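Local coordinates for protein putative pectin lyase (PDB 7CHU) that is a trimeric tailspike of a deep-sea thermophilic bacteriophage, built on a pectate-lyase-like beta-helix and probably used to bind or degrade host surface polysaccharide, at residues Gly435-Asp440 / Gly445-Gly450. Sequence-based numbering, arbitrary orientation.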
loop_
_atom_site.group_PDB
_atom_site.type_symbol
_atom_site.label_atom_id
_atom_site.label_comp_id
_atom_site.label_asym_id
_atom_site.label_seq_id
_atom_site.Cartn_x
_atom_site.Cartn_y
_atom_site.Cartn_z
ATOM N N GLY A 435 6.331 39.194 -7.459
ATOM C CA GLY A 435 6.625 37.923 -8.101
ATOM C C GLY A 435 7.529 38.069 -9.309
ATOM O O GLY A 435 7.796 39.175 -9.809
ATOM N N ILE A 436 8.007 36.911 -9.760
ATOM C CA ILE A 436 8.705 36.742 -11.033
ATOM C C ILE A 436 7.887 35.791 -11.895
ATOM O O ILE A 436 7.408 34.758 -11.406
ATOM C CB ILE A 436 10.118 36.181 -10.819
ATOM C CG1 ILE A 436 10.936 37.086 -9.906
ATOM C CG2 ILE A 436 10.840 35.970 -12.168
ATOM C CD1 ILE A 436 12.288 36.465 -9.524
ATOM N N GLN A 437 7.703 36.137 -13.165
ATOM C CA GLN A 437 7.058 35.224 -14.095
ATOM C C GLN A 437 7.931 35.101 -15.335
ATOM O O GLN A 437 8.405 36.110 -15.874
ATOM C CB GLN A 437 5.637 35.677 -14.441
ATOM C CG GLN A 437 5.499 37.114 -14.962
ATOM C CD GLN A 437 4.039 37.571 -14.978
ATOM O OE1 GLN A 437 3.246 37.235 -14.087
ATOM N NE2 GLN A 437 3.678 38.343 -15.992
ATOM N N ILE A 438 8.157 33.857 -15.762
ATOM C CA ILE A 438 9.106 33.517 -16.821
ATOM C C ILE A 438 8.313 32.994 -18.015
ATOM O O ILE A 438 7.695 31.930 -17.937
ATOM C CB ILE A 438 10.132 32.490 -16.326
ATOM C CG1 ILE A 438 10.863 33.033 -15.085
ATOM C CG2 ILE A 438 11.095 32.084 -17.423
ATOM C CD1 ILE A 438 11.642 31.933 -14.359
ATOM N N ALA A 439 8.312 33.747 -19.117
ATOM C CA ALA A 439 7.480 33.447 -20.271
ATOM C C ALA A 439 8.287 32.726 -21.340
ATOM O O ALA A 439 9.507 32.586 -21.244
ATOM C CB ALA A 439 6.874 34.734 -20.839
ATOM N N ASP A 440 7.586 32.215 -22.345
ATOM C CA ASP A 440 8.237 31.720 -23.556
ATOM C C ASP A 440 7.776 32.522 -24.773
ATOM O O ASP A 440 7.470 31.976 -25.839
ATOM C CB ASP A 440 8.055 30.206 -23.748
ATOM C CG ASP A 440 6.621 29.721 -23.588
ATOM O OD1 ASP A 440 5.686 30.492 -23.892
ATOM O OD2 ASP A 440 6.438 28.543 -23.163
ATOM N N GLY A 445 9.618 37.859 -21.847
ATOM C CA GLY A 445 10.870 37.385 -21.292
ATOM C C GLY A 445 10.684 37.009 -19.831
ATOM O O GLY A 445 9.663 36.429 -19.434
ATOM N N VAL A 446 11.649 37.404 -19.004
ATOM C CA VAL A 446 11.539 37.280 -17.553
ATOM C C VAL A 446 10.971 38.592 -17.025
ATOM O O VAL A 446 11.571 39.655 -17.243
ATOM C CB VAL A 446 12.905 36.988 -16.918
ATOM C CG1 VAL A 446 12.758 36.860 -15.402
ATOM C CG2 VAL A 446 13.546 35.696 -17.528
ATOM N N ALA A 447 9.817 38.530 -16.346
ATOM C CA ALA A 447 9.148 39.732 -15.865
ATOM C C ALA A 447 9.055 39.752 -14.345
ATOM O O ALA A 447 8.900 38.715 -13.693
ATOM C CB ALA A 447 7.740 39.866 -16.463
ATOM N N PHE A 448 9.156 40.959 -13.792
ATOM C CA PHE A 448 9.021 41.230 -12.367
ATOM C C PHE A 448 7.750 42.043 -12.162
ATOM O O PHE A 448 7.526 43.030 -12.875
ATOM C CB PHE A 448 10.237 42.007 -11.860
ATOM C CG PHE A 448 11.521 41.260 -11.996
ATOM C CD1 PHE A 448 12.124 41.097 -13.241
ATOM C CD2 PHE A 448 12.115 40.675 -10.873
ATOM C CE1 PHE A 448 13.300 40.387 -13.366
ATOM C CE2 PHE A 448 13.299 39.957 -10.982
ATOM C CZ PHE A 448 13.902 39.822 -12.237
ATOM N N VAL A 449 6.918 41.621 -11.207
ATOM C CA VAL A 449 5.559 42.128 -11.056
ATOM C C VAL A 449 5.324 42.434 -9.585
ATOM O O VAL A 449 5.962 41.856 -8.703
ATOM C CB VAL A 449 4.492 41.127 -11.575
ATOM C CG1 VAL A 449 4.572 40.988 -13.099
ATOM C CG2 VAL A 449 4.654 39.756 -10.910
ATOM N N GLY A 450 4.419 43.382 -9.326
ATOM C CA GLY A 450 4.064 43.708 -7.954
ATOM C C GLY A 450 2.778 44.500 -7.848
ATOM O O GLY A 450 2.251 45.011 -8.841
HETATM O O HOH W 1 7.290 37.017 -18.247
#
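Gly435 and Val449 exchange two backbone hydrogen bonds, as do Gln437 and Ala447, where Ala447 N meets Gln437 O at 2.8 Å and 171°, the straightest of the set. Toward the turn, Ala439 N adds one more, to Gly445 O (3.0 Å). A water there donates to both Gln437 O (2.8 Å) and Gly445 O (2.7 Å), bridging the two segments at the loop end of the hairpin. From the non-hydrogen-bonded pair Ile436-Phe448, CA-H...O contacts reach the neighbouring pairs: Ile436 CA to Ala447 O (3.3 Å) and Phe448 CA to Gly435 O. On the apolar face, Ile436 lies alongside Phe448 with CG1 3.9 Å from ring atom CE2, while its CG2, set anti to the backbone N by chi1 of -58°, reaches Val446 CG1 (3.9 Å). On the other face, the Gln437 chain crosses Val449 at about a right angle, its CG against Ala447 CB; Val449 CG2 rests over the Gly435 carbonyl (3.4 Å to O). Ile436 and Phe448 also pack on their own counterparts in neighbouring subunits, so the apolar face looks into the trimer interior. The arrangement is an antiparallel beta-hairpin, flanked by strands 410-415 and 459-469, in the antiparallel region that follows the tailspike's parallel beta-helix.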